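Local structure of cytochrome c (Rhodothermus marinus, 3CP5) at residues A[60-65]-A[119-124]; A[71-76]-A[112-117]. The protein binds one covalently attached heme c with two protein ligands to its iron and probably serves as an electron carrier. One frame throughout, in Å; residues are numbered along the deposited sequence. Where two conformers were deposited one is given.

Contact 1: residues A[60-65]-A[119-124]; sequences LRDVTK and QVAENQ. With HEC (heme c), chain C.
Arg61 reaches over the last turn of helix 107-123 and bonds to its backbone. Its NH1 gives a nearly straight hydrogen bond to Val120 O (3.0 Å, 161° at the hydrogen), with the acceptor in the guanidinium plane. Arg61 CG, anti to the backbone N (chi1 -170°), lies 3.3 Å from Val120 O. The C-terminal carboxylate oxygen Gln124 O sits over one face of the guanidinium, above its centre, at an angle too poor for a bond. A water at the edge joins NH1 to Asn123 ND2, and NE forms a salt bridge with Asp52, a second hold on the group. Next along the helix, Ala121 CB touches both Arg61 O and Thr64 OG1, 3.5 Å from each. Ala121 O accepts from two waters, one also donating to Asp62 OD1, the other accepting from Lys65 NZ. An alanine in place of Arg61 would probably leave Val120 O without this donor and Asp52 without this charged partner. A guanidinium thus bonds directly, and a lysine through water, to carbonyls of a helix C-terminus, where the helix dipole and the terminal carboxylate would be expected to favour positive charge.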
ATOM      1  N   LEU A  60      -2.948   6.630   5.901  1.00  9.12           N
ATOM      2  CA  LEU A  60      -2.097   6.349   4.778  1.00  8.45           C
ATOM      3  C   LEU A  60      -1.404   7.501   4.098  1.00  8.92           C
ATOM      4  O   LEU A  60      -0.573   7.230   3.216  1.00  9.11           O
ATOM      5  CB  LEU A  60      -2.743   5.441   3.723  1.00  8.92           C
ATOM      6  CG  LEU A  60      -3.195   4.051   4.209  1.00  8.62           C
ATOM      7  CD1 LEU A  60      -3.886   3.312   3.069  1.00 10.55           C
ATOM      8  CD2 LEU A  60      -2.038   3.230   4.769  1.00  9.62           C
ATOM      9  N   ARG A  61      -1.684   8.760   4.358  1.00  9.67           N
ATOM     10  CA  ARG A  61      -1.117   9.830   3.573  1.00 10.00           C
ATOM     11  C   ARG A  61       0.417   9.770   3.488  1.00 10.09           C
ATOM     12  O   ARG A  61       0.990  10.029   2.437  1.00 13.04           O
ATOM     13  CB  ARG A  61      -1.465  11.245   4.062  1.00 13.05           C
ATOM     14  CG  ARG A  61      -1.001  12.283   2.987  1.00 13.99           C
ATOM     15  CD  ARG A  61      -1.281  13.677   3.478  1.00 11.40           C
ATOM     16  NE  ARG A  61      -2.701  13.964   3.513  1.00 11.90           N
ATOM     17  CZ  ARG A  61      -3.423  14.281   2.449  1.00 10.21           C
ATOM     18  NH1 ARG A  61      -2.932  14.364   1.233  1.00 11.47           N
ATOM     19  NH2 ARG A  61      -4.730  14.542   2.607  1.00 11.39           N
ATOM     20  N   ASP A  62       1.030   9.408   4.625  1.00 11.77           N
ATOM     21  CA  ASP A  62       2.492   9.394   4.600  1.00 12.24           C
ATOM     22  C   ASP A  62       3.047   7.995   4.488  1.00  8.84           C
ATOM     23  O   ASP A  62       4.259   7.829   4.729  1.00 10.22           O
ATOM     24  CB  ASP A  62       3.059  10.183   5.776  1.00 18.14           C
ATOM     25  CG  ASP A  62       2.888  11.687   5.502  1.00 27.61           C
ATOM     26  OD1 ASP A  62       2.784  12.286   4.404  1.00 26.78           O
ATOM     27  OD2 ASP A  62       2.838  12.369   6.537  1.00 45.12           O
ATOM     28  N   VAL A  63       2.299   7.012   4.020  1.00  8.82           N
ATOM     29  CA  VAL A  63       2.847   5.625   3.957  1.00  8.03           C
ATOM     30  C   VAL A  63       4.040   5.519   3.031  1.00  9.50           C
ATOM     31  O   VAL A  63       4.967   4.754   3.342  1.00 10.38           O
ATOM     32  CB  VAL A  63       1.749   4.615   3.633  1.00  8.48           C
ATOM     33  CG1 VAL A  63       1.301   4.627   2.186  1.00  8.37           C
ATOM     34  CG2 VAL A  63       2.235   3.229   4.044  1.00  9.95           C
ATOM     35  N   THR A  64       4.088   6.264   1.919  1.00  9.44           N
ATOM     36  CA  THR A  64       5.259   6.238   1.048  1.00  9.03           C
ATOM     37  C   THR A  64       6.487   6.954   1.637  1.00 12.56           C
ATOM     38  O   THR A  64       7.587   6.794   1.079  1.00 14.02           O
ATOM     39  CB  THR A  64       4.973   6.794  -0.345  1.00 10.65           C
ATOM     40  OG1 THR A  64       4.544   8.177  -0.263  1.00 12.47           O
ATOM     41  CG2 THR A  64       3.924   5.927  -1.030  1.00 10.81           C
ATOM     42  N   LYS A  65       6.343   7.692   2.746  1.00 12.11           N
ATOM     43  CA  LYS A  65       7.455   8.308   3.429  1.00 12.32           C
ATOM     44  C   LYS A  65       8.006   7.411   4.514  1.00 15.44           C
ATOM     45  O   LYS A  65       9.122   7.563   4.974  1.00 21.19           O
ATOM     46  CB  LYS A  65       7.064   9.659   4.071  1.00 13.23           C
ATOM     47  CG  LYS A  65       6.598  10.687   3.060  1.00 16.68           C
ATOM     48  CD  LYS A  65       6.294  11.977   3.762  1.00 26.08           C
ATOM     49  CE  LYS A  65       5.946  13.081   2.791  1.00 35.55           C
ATOM     50  NZ  LYS A  65       6.485  14.380   3.335  1.00 50.32           N
ATOM     51  N   GLN A 119       1.344  10.761  -4.722  1.00  8.87           N
ATOM     52  CA  GLN A 119       0.753  12.053  -4.913  1.00  9.10           C
ATOM     53  C   GLN A 119       0.187  12.672  -3.649  1.00  9.78           C
ATOM     54  O   GLN A 119       0.417  13.859  -3.369  1.00 10.73           O
ATOM     55  CB  GLN A 119      -0.356  11.990  -5.974  1.00 10.50           C
ATOM     56  CG  GLN A 119      -0.949  13.374  -6.314  1.00 11.70           C
ATOM     57  CD  GLN A 119       0.059  14.274  -6.976  1.00 12.72           C
ATOM     58  OE1 GLN A 119       0.563  13.962  -8.057  1.00 16.43           O
ATOM     59  NE2 GLN A 119       0.356  15.411  -6.359  1.00 14.54           N
ATOM     60  N   VAL A 120      -0.553  11.926  -2.857  1.00  8.15           N
ATOM     61  CA  VAL A 120      -1.112  12.503  -1.648  1.00  8.83           C
ATOM     62  C   VAL A 120      -0.037  12.847  -0.627  1.00  8.70           C
ATOM     63  O   VAL A 120      -0.236  13.791   0.134  1.00  9.81           O
ATOM     64  CB  VAL A 120      -2.211  11.621  -1.028  1.00  9.94           C
ATOM     65  CG1 VAL A 120      -3.365  11.385  -1.995  1.00 11.81           C
ATOM     66  CG2 VAL A 120      -1.702  10.281  -0.574  1.00 10.42           C
ATOM     67  N   ALA A 121       1.101  12.149  -0.638  1.00  8.51           N
ATOM     68  CA  ALA A 121       2.229  12.519   0.224  1.00 10.18           C
ATOM     69  C   ALA A 121       2.787  13.867  -0.191  1.00 11.38           C
ATOM     70  O   ALA A 121       3.201  14.625   0.640  1.00 15.33           O
ATOM     71  CB  ALA A 121       3.319  11.439   0.190  1.00 11.38           C
ATOM     72  N   GLU A 122       2.743  14.220  -1.472  1.00 11.36           N
ATOM     73  CA  GLU A 122       3.146  15.557  -1.935  1.00 14.38           C
ATOM     74  C   GLU A 122       2.127  16.658  -1.634  1.00 13.41           C
ATOM     75  O   GLU A 122       2.492  17.815  -1.379  1.00 15.80           O
ATOM     76  CB  GLU A 122       3.386  15.550  -3.443  1.00 14.27           C
ATOM     77  CG  GLU A 122       4.520  14.690  -3.937  1.00 16.85           C
ATOM     78  CD  GLU A 122       5.904  15.146  -3.541  1.00 13.02           C
ATOM     79  OE1 GLU A 122       6.186  15.342  -2.335  1.00 18.50           O
ATOM     80  OE2 GLU A 122       6.762  15.304  -4.422  1.00 16.56           O
ATOM     81  N   ASN A 123       0.839  16.315  -1.669  1.00 13.88           N
ATOM     82  CA  ASN A 123      -0.247  17.257  -1.534  1.00 12.65           C
ATOM     83  C   ASN A 123      -0.261  17.893  -0.158  1.00 16.59           C
ATOM     84  O   ASN A 123      -0.630  19.019   0.038  1.00 17.87           O
ATOM     85  CB  ASN A 123      -1.574  16.538  -1.838  1.00 15.08           C
ATOM     86  CG  ASN A 123      -1.833  16.250  -3.300  1.00 13.64           C
ATOM     87  OD1 ASN A 123      -1.132  16.731  -4.198  1.00 15.68           O
ATOM     88  ND2 ASN A 123      -2.868  15.455  -3.534  1.00 15.25           N
ATOM     89  N   GLN A 124       0.120  17.097   0.831  1.00 15.50           N
ATOM     90  CA  GLN A 124       0.194  17.548   2.218  1.00 20.73           C
ATOM     91  C   GLN A 124      -1.157  18.091   2.703  1.00 22.94           C
ATOM     92  O   GLN A 124      -2.194  17.412   2.432  1.00 30.85           O
ATOM     93  CB  GLN A 124       1.240  18.633   2.361  1.00 26.00           C
ATOM     94  CG  GLN A 124       2.615  18.362   1.874  1.00 32.35           C
ATOM     95  CD  GLN A 124       3.407  19.678   1.953  1.00 48.24           C
ATOM     96  OE1 GLN A 124       2.936  20.695   1.442  1.00 50.11           O
ATOM     97  NE2 GLN A 124       4.545  19.534   2.620  1.00 70.74           N
ATOM     98  OXT GLN A 124      -1.446  19.186   3.368  1.00 24.17           O
TER
HETATM   99 FE   HEC C 202      -5.092  -1.792   4.343  1.00  7.67          FE
HETATM  100  CHA HEC C 202      -2.669  -1.989   6.746  1.00  7.63           C
HETATM  101  CHB HEC C 202      -2.899  -0.279   2.218  1.00  6.66           C
HETATM  102  CHC HEC C 202      -7.452  -1.936   1.856  1.00  7.17           C
HETATM  103  CHD HEC C 202      -7.419  -2.750   6.608  1.00  8.14           C
HETATM  104  NA  HEC C 202      -3.191  -1.231   4.476  1.00  8.23           N
HETATM  105  C1A HEC C 202      -2.298  -1.436   5.530  1.00  7.66           C
HETATM  106  C2A HEC C 202      -0.978  -1.019   5.123  1.00  7.06           C
HETATM  107  C3A HEC C 202      -1.046  -0.517   3.882  1.00  6.76           C
HETATM  108  C4A HEC C 202      -2.432  -0.681   3.468  1.00  6.59           C
HETATM  109  CMA HEC C 202       0.085   0.093   3.025  1.00  8.64           C
HETATM  110  CAA HEC C 202       0.281  -0.961   6.022  1.00  8.18           C
HETATM  111  CBA HEC C 202       0.462   0.389   6.719  1.00  7.98           C
HETATM  112  CGA HEC C 202       1.798   0.534   7.408  1.00  9.63           C
HETATM  113  O1A HEC C 202       1.936   1.511   8.214  1.00 10.99           O
HETATM  114  O2A HEC C 202       2.726  -0.269   7.121  1.00  9.59           O
HETATM  115  NB  HEC C 202      -5.205  -1.181   2.443  1.00  7.32           N
HETATM  116  C1B HEC C 202      -4.224  -0.458   1.793  1.00  7.10           C
HETATM  117  C2B HEC C 202      -4.675  -0.144   0.462  1.00  7.86           C
HETATM  118  C3B HEC C 202      -5.924  -0.668   0.294  1.00  6.72           C
HETATM  119  C4B HEC C 202      -6.246  -1.318   1.548  1.00  6.32           C
HETATM  120  CMB HEC C 202      -3.823   0.681  -0.534  1.00  9.84           C
HETATM  121  CAB HEC C 202      -6.758  -0.745  -1.001  1.00  7.94           C
HETATM  122  CBB HEC C 202      -6.106  -1.398  -2.072  1.00  9.00           C
HETATM  123  NC  HEC C 202      -7.016  -2.318   4.235  1.00  7.11           N
HETATM  124  C1C HEC C 202      -7.845  -2.356   3.114  1.00  7.58           C
HETATM  125  C2C HEC C 202      -9.179  -2.791   3.478  1.00  9.35           C
HETATM  126  C3C HEC C 202      -9.187  -3.017   4.801  1.00  9.05           C
HETATM  127  C4C HEC C 202      -7.870  -2.671   5.284  1.00  8.40           C
HETATM  128  CMC HEC C 202     -10.354  -2.715   2.512  1.00  9.16           C
HETATM  129  CAC HEC C 202     -10.407  -3.266   5.738  1.00  9.45           C
HETATM  130  CBC HEC C 202     -11.153  -4.426   5.391  1.00 12.15           C
HETATM  131  ND  HEC C 202      -5.029  -2.281   6.280  1.00  8.27           N
HETATM  132  C1D HEC C 202      -6.124  -2.638   7.057  1.00  8.63           C
HETATM  133  C2D HEC C 202      -5.678  -2.879   8.431  1.00  7.92           C
HETATM  134  C3D HEC C 202      -4.344  -2.773   8.425  1.00  7.84           C
HETATM  135  C4D HEC C 202      -3.958  -2.319   7.104  1.00  8.59           C
HETATM  136  CMD HEC C 202      -6.680  -3.306   9.539  1.00  9.36           C
HETATM  137  CAD HEC C 202      -3.333  -3.054   9.551  1.00  9.08           C
HETATM  138  CBD HEC C 202      -2.818  -4.510   9.436  1.00  9.79           C
HETATM  139  CGD HEC C 202      -3.973  -5.467   9.618  1.00  9.60           C
HETATM  140  O1D HEC C 202      -4.284  -6.247   8.672  1.00 10.88           O
HETATM  141  O2D HEC C 202      -4.575  -5.388  10.755  1.00 11.49           O
HETATM  142  O   HOH W   1      -4.571  14.856  -1.220  1.00 17.16           O
HETATM  143  O   HOH W   2       2.270  14.752   3.432  1.00 22.39           O
HETATM  144  O   HOH W   3       5.461  16.213   1.347  1.00 27.94           O

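Contact 2: residues A[71-76]-A[112-117]; sequences YIMNVM and AILEYL. With HEC (heme c), chain C.
Met76 and Ile113 meet beside the heme, and their contact belongs to an entirely apolar set between helices 69-77 and 107-123. The sulfur does the touching: Met76 SD lies 3.7 Å from Ile113 CG2, while the methyl CE, turned by the bend at chi3 (-101°), approaches the backbone of Leu114, 4.1 Å from its N. One turn earlier, Met73 SD comes near Leu114 CB (4.2 Å), but only one of two conformers is described, so this contact is doubtful. The branched side chains form a second group. Ile72 CG2 is placed anti to the backbone N and meets both Leu114 CD1 at 4.0 Å and Leu117 CD1 at 4.1 Å; Ile72 and Leu114 cross at about a right angle. Heme contacts make up the third group. Met76 CG packs on the heme methyl CMB, Ile113 CD1 on CBB, and Val75 CG1 on the pyrrole carbons C2A and C3A. Tyr71 OH donates a hydrogen bond of 2.7 Å to propionate oxygen O2A, at the edge of its ring. The axes of the two short segments approach to 10.3 Å, their N-to-C directions 130° apart, somewhat nearer perpendicular than antiparallel. Around this buried pair, helix 63-66 packs on Ile72 and Leu117, helix 31-44 meets Ile113 through Leu40, and helix 87-96 packs on Tyr71 and Val75.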
ATOM      1  N   TYR A  71       7.148  -3.058  -0.263  1.00  8.30           N
ATOM      2  CA  TYR A  71       6.253  -3.342   0.854  1.00  8.13           C
ATOM      3  C   TYR A  71       4.833  -2.930   0.567  1.00  8.86           C
ATOM      4  O   TYR A  71       3.913  -3.688   0.809  1.00  7.77           O
ATOM      5  CB  TYR A  71       6.783  -2.665   2.122  1.00  9.13           C
ATOM      6  CG  TYR A  71       5.898  -2.741   3.351  1.00  8.38           C
ATOM      7  CD1 TYR A  71       6.021  -3.773   4.271  1.00  9.67           C
ATOM      8  CD2 TYR A  71       4.931  -1.790   3.605  1.00  8.12           C
ATOM      9  CE1 TYR A  71       5.191  -3.814   5.380  1.00  9.44           C
ATOM     10  CE2 TYR A  71       4.102  -1.791   4.699  1.00  8.98           C
ATOM     11  CZ  TYR A  71       4.249  -2.817   5.599  1.00  8.90           C
ATOM     12  OH  TYR A  71       3.428  -2.852   6.707  1.00  9.94           O
ATOM     13  N   ILE A  72       4.624  -1.699   0.116  1.00  7.71           N
ATOM     14  CA  ILE A  72       3.260  -1.243  -0.068  1.00  7.75           C
ATOM     15  C   ILE A  72       2.544  -2.056  -1.142  1.00  8.08           C
ATOM     16  O   ILE A  72       1.388  -2.420  -0.959  1.00  7.82           O
ATOM     17  CB  ILE A  72       3.276   0.248  -0.417  1.00  8.55           C
ATOM     18  CG1 ILE A  72       3.808   1.096   0.755  1.00  8.24           C
ATOM     19  CG2 ILE A  72       1.899   0.759  -0.837  1.00  8.83           C
ATOM     20  CD1 ILE A  72       4.200   2.515   0.355  1.00  8.20           C
ATOM     21  N   MET A  73       3.200  -2.375  -2.267  1.00  7.91           N
ATOM     22  CA  MET A  73       2.606  -3.213  -3.312  1.00  7.99           C
ATOM     23  C   MET A  73       2.236  -4.581  -2.785  1.00  7.11           C
ATOM     24  O   MET A  73       1.147  -5.096  -3.075  1.00  8.20           O
ATOM     25  CB  MET A  73       3.592  -3.380  -4.491  1.00  8.82           C
ATOM     26  CG  MET A  73       3.892  -2.082  -5.218  1.00 10.71           C
ATOM     27  SD  MET A  73       2.533  -1.672  -6.332  0.86  8.56           S
ATOM     28  CE  MET A  73       2.779  -2.889  -7.612  0.86  9.99           C
ATOM     29  N   ASN A  74       3.110  -5.204  -1.983  1.00  7.88           N
ATOM     30  CA  ASN A  74       2.813  -6.578  -1.531  1.00  8.04           C
ATOM     31  C   ASN A  74       1.777  -6.649  -0.422  1.00  7.08           C
ATOM     32  O   ASN A  74       1.087  -7.651  -0.281  1.00  8.05           O
ATOM     33  CB  ASN A  74       4.137  -7.254  -1.155  1.00  8.02           C
ATOM     34  CG  ASN A  74       4.925  -7.632  -2.387  1.00  6.99           C
ATOM     35  OD1 ASN A  74       4.405  -7.713  -3.501  1.00  9.37           O
ATOM     36  ND2 ASN A  74       6.201  -7.867  -2.267  1.00  9.10           N
ATOM     37  N   VAL A  75       1.628  -5.597   0.387  1.00  7.64           N
ATOM     38  CA  VAL A  75       0.493  -5.515   1.324  1.00  8.33           C
ATOM     39  C   VAL A  75      -0.812  -5.514   0.533  1.00  8.51           C
ATOM     40  O   VAL A  75      -1.759  -6.222   0.885  1.00  8.52           O
ATOM     41  CB  VAL A  75       0.604  -4.279   2.242  1.00  8.48           C
ATOM     42  CG1 VAL A  75      -0.707  -4.065   2.973  1.00  9.34           C
ATOM     43  CG2 VAL A  75       1.738  -4.423   3.258  1.00  8.37           C
ATOM     44  N   MET A  76      -0.899  -4.735  -0.569  1.00  8.67           N
ATOM     45  CA  MET A  76      -2.088  -4.727  -1.407  1.00  8.81           C
ATOM     46  C   MET A  76      -2.376  -6.046  -2.113  1.00  8.84           C
ATOM     47  O   MET A  76      -3.543  -6.501  -2.174  1.00  9.82           O
ATOM     48  CB  MET A  76      -1.987  -3.600  -2.482  1.00  8.63           C
ATOM     49  CG  MET A  76      -2.161  -2.192  -1.946  1.00  9.66           C
ATOM     50  SD  MET A  76      -2.284  -1.073  -3.386  1.00 10.29           S
ATOM     51  CE  MET A  76      -0.645  -0.368  -3.459  1.00 11.93           C
ATOM     52  N   ALA A 112      -1.002   1.637  -9.811  1.00  8.07           N
ATOM     53  CA  ALA A 112      -1.756   2.897  -9.898  1.00  7.96           C
ATOM     54  C   ALA A 112      -2.056   3.475  -8.532  1.00  7.29           C
ATOM     55  O   ALA A 112      -1.886   4.657  -8.259  1.00  8.03           O
ATOM     56  CB  ALA A 112      -3.024   2.692 -10.742  1.00  8.24           C
ATOM     57  N   ILE A 113      -2.516   2.618  -7.598  1.00  8.13           N
ATOM     58  CA  ILE A 113      -2.770   3.041  -6.235  1.00  7.40           C
ATOM     59  C   ILE A 113      -1.498   3.563  -5.603  1.00  7.15           C
ATOM     60  O   ILE A 113      -1.505   4.606  -4.919  1.00  7.90           O
ATOM     61  CB  ILE A 113      -3.453   1.931  -5.398  1.00  7.57           C
ATOM     62  CG1 ILE A 113      -4.830   1.587  -5.967  1.00  8.34           C
ATOM     63  CG2 ILE A 113      -3.543   2.314  -3.944  1.00  8.26           C
ATOM     64  CD1 ILE A 113      -5.479   0.373  -5.361  1.00 11.46           C
ATOM     65  N   LEU A 114      -0.350   2.910  -5.851  1.00  7.97           N
ATOM     66  CA  LEU A 114       0.919   3.414  -5.312  1.00  8.15           C
ATOM     67  C   LEU A 114       1.242   4.809  -5.850  1.00  7.56           C
ATOM     68  O   LEU A 114       1.645   5.672  -5.072  1.00  7.60           O
ATOM     69  CB  LEU A 114       2.059   2.459  -5.676  1.00  9.00           C
ATOM     70  CG  LEU A 114       3.477   2.864  -5.289  1.00  7.63           C
ATOM     71  CD1 LEU A 114       3.606   2.959  -3.776  1.00 13.16           C
ATOM     72  CD2 LEU A 114       4.565   2.022  -5.869  1.00  9.57           C
ATOM     73  N   GLU A 115       0.957   5.065  -7.105  1.00  8.01           N
ATOM     74  CA  GLU A 115       1.134   6.376  -7.703  1.00  7.61           C
ATOM     75  C   GLU A 115       0.261   7.438  -7.017  1.00  7.91           C
ATOM     76  O   GLU A 115       0.722   8.570  -6.728  1.00  8.27           O
ATOM     77  CB  GLU A 115       0.890   6.375  -9.212  1.00  8.63           C
ATOM     78  CG  GLU A 115       1.611   7.514  -9.880  1.00  9.65           C
ATOM     79  CD  GLU A 115       3.091   7.351 -10.116  1.00 13.01           C
ATOM     80  OE1 GLU A 115       3.609   8.064 -11.004  1.00 14.85           O
ATOM     81  OE2 GLU A 115       3.720   6.500  -9.451  1.00 11.73           O
ATOM     82  N   TYR A 116      -0.988   7.093  -6.735  1.00  7.22           N
ATOM     83  CA  TYR A 116      -1.863   7.949  -5.959  1.00  7.70           C
ATOM     84  C   TYR A 116      -1.310   8.237  -4.573  1.00  7.99           C
ATOM     85  O   TYR A 116      -1.291   9.384  -4.090  1.00  8.09           O
ATOM     86  CB  TYR A 116      -3.259   7.348  -5.880  1.00  9.59           C
ATOM     87  CG  TYR A 116      -4.196   8.090  -4.936  1.00  8.23           C
ATOM     88  CD1 TYR A 116      -4.596   9.382  -5.198  1.00 10.61           C
ATOM     89  CD2 TYR A 116      -4.705   7.520  -3.794  1.00 10.83           C
ATOM     90  CE1 TYR A 116      -5.470  10.065  -4.343  1.00 12.18           C
ATOM     91  CE2 TYR A 116      -5.555   8.168  -2.941  1.00 10.13           C
ATOM     92  CZ  TYR A 116      -5.948   9.452  -3.213  1.00 10.80           C
ATOM     93  OH  TYR A 116      -6.777  10.126  -2.372  1.00 15.78           O
ATOM     94  N   LEU A 117      -0.810   7.229  -3.889  1.00  7.92           N
ATOM     95  CA  LEU A 117      -0.190   7.394  -2.579  1.00  7.58           C
ATOM     96  C   LEU A 117       1.045   8.293  -2.610  1.00  9.61           C
ATOM     97  O   LEU A 117       1.270   9.108  -1.733  1.00  8.27           O
ATOM     98  CB  LEU A 117       0.073   6.045  -1.912  1.00  7.44           C
ATOM     99  CG  LEU A 117      -1.162   5.228  -1.543  1.00  8.68           C
ATOM    100  CD1 LEU A 117      -0.763   3.818  -1.150  1.00 10.78           C
ATOM    101  CD2 LEU A 117      -1.931   5.860  -0.406  1.00 11.72           C
TER
HETATM  102 FE   HEC C 202      -5.092  -1.792   4.343  1.00  7.67          FE
HETATM  103  CHA HEC C 202      -2.669  -1.989   6.746  1.00  7.63           C
HETATM  104  CHB HEC C 202      -2.899  -0.279   2.218  1.00  6.66           C
HETATM  105  CHC HEC C 202      -7.452  -1.936   1.856  1.00  7.17           C
HETATM  106  CHD HEC C 202      -7.419  -2.750   6.608  1.00  8.14           C
HETATM  107  NA  HEC C 202      -3.191  -1.231   4.476  1.00  8.23           N
HETATM  108  C1A HEC C 202      -2.298  -1.436   5.530  1.00  7.66           C
HETATM  109  C2A HEC C 202      -0.978  -1.019   5.123  1.00  7.06           C
HETATM  110  C3A HEC C 202      -1.046  -0.517   3.882  1.00  6.76           C
HETATM  111  C4A HEC C 202      -2.432  -0.681   3.468  1.00  6.59           C
HETATM  112  CMA HEC C 202       0.085   0.093   3.025  1.00  8.64           C
HETATM  113  CAA HEC C 202       0.281  -0.961   6.022  1.00  8.18           C
HETATM  114  CBA HEC C 202       0.462   0.389   6.719  1.00  7.98           C
HETATM  115  CGA HEC C 202       1.798   0.534   7.408  1.00  9.63           C
HETATM  116  O1A HEC C 202       1.936   1.511   8.214  1.00 10.99           O
HETATM  117  O2A HEC C 202       2.726  -0.269   7.121  1.00  9.59           O
HETATM  118  NB  HEC C 202      -5.205  -1.181   2.443  1.00  7.32           N
HETATM  119  C1B HEC C 202      -4.224  -0.458   1.793  1.00  7.10           C
HETATM  120  C2B HEC C 202      -4.675  -0.144   0.462  1.00  7.86           C
HETATM  121  C3B HEC C 202      -5.924  -0.668   0.294  1.00  6.72           C
HETATM  122  C4B HEC C 202      -6.246  -1.318   1.548  1.00  6.32           C
HETATM  123  CMB HEC C 202      -3.823   0.681  -0.534  1.00  9.84           C
HETATM  124  CAB HEC C 202      -6.758  -0.745  -1.001  1.00  7.94           C
HETATM  125  CBB HEC C 202      -6.106  -1.398  -2.072  1.00  9.00           C
HETATM  126  NC  HEC C 202      -7.016  -2.318   4.235  1.00  7.11           N
HETATM  127  C1C HEC C 202      -7.845  -2.356   3.114  1.00  7.58           C
HETATM  128  C2C HEC C 202      -9.179  -2.791   3.478  1.00  9.35           C
HETATM  129  C3C HEC C 202      -9.187  -3.017   4.801  1.00  9.05           C
HETATM  130  C4C HEC C 202      -7.870  -2.671   5.284  1.00  8.40           C
HETATM  131  CMC HEC C 202     -10.354  -2.715   2.512  1.00  9.16           C
HETATM  132  CAC HEC C 202     -10.407  -3.266   5.738  1.00  9.45           C
HETATM  133  CBC HEC C 202     -11.153  -4.426   5.391  1.00 12.15           C
HETATM  134  ND  HEC C 202      -5.029  -2.281   6.280  1.00  8.27           N
HETATM  135  C1D HEC C 202      -6.124  -2.638   7.057  1.00  8.63           C
HETATM  136  C2D HEC C 202      -5.678  -2.879   8.431  1.00  7.92           C
HETATM  137  C3D HEC C 202      -4.344  -2.773   8.425  1.00  7.84           C
HETATM  138  C4D HEC C 202      -3.958  -2.319   7.104  1.00  8.59           C
HETATM  139  CMD HEC C 202      -6.680  -3.306   9.539  1.00  9.36           C
HETATM  140  CAD HEC C 202      -3.333  -3.054   9.551  1.00  9.08           C
HETATM  141  CBD HEC C 202      -2.818  -4.510   9.436  1.00  9.79           C
HETATM  142  CGD HEC C 202      -3.973  -5.467   9.618  1.00  9.60           C
HETATM  143  O1D HEC C 202      -4.284  -6.247   8.672  1.00 10.88           O
HETATM  144  O2D HEC C 202      -4.575  -5.388  10.755  1.00 11.49           O

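Helix 107-123 runs through both contacts: contact 2 uses its middle, contact 1 its C-terminal turn and the chain end. The order along the chain, 60-65, 71-76, 112-117, 119-124, nests contact 2 inside the loop contact 1 closes; the partner helices 63-66 and 69-77 are consecutive. The contact centres are 12 Å apart, contact 2 about 4 Å from the centre of the molecule and contact 1 about 11 Å. They touch directly, Thr64 CG2 lying 3.7 Å from Ile72 CD1, and Val63 CG1 meeting Leu117 CD1. Both reach the heme, contact 1 through Leu60 and Val63. The C-terminal helix is thereby joined to two successive pieces of the heme pocket in this all-helical cytochrome c fold.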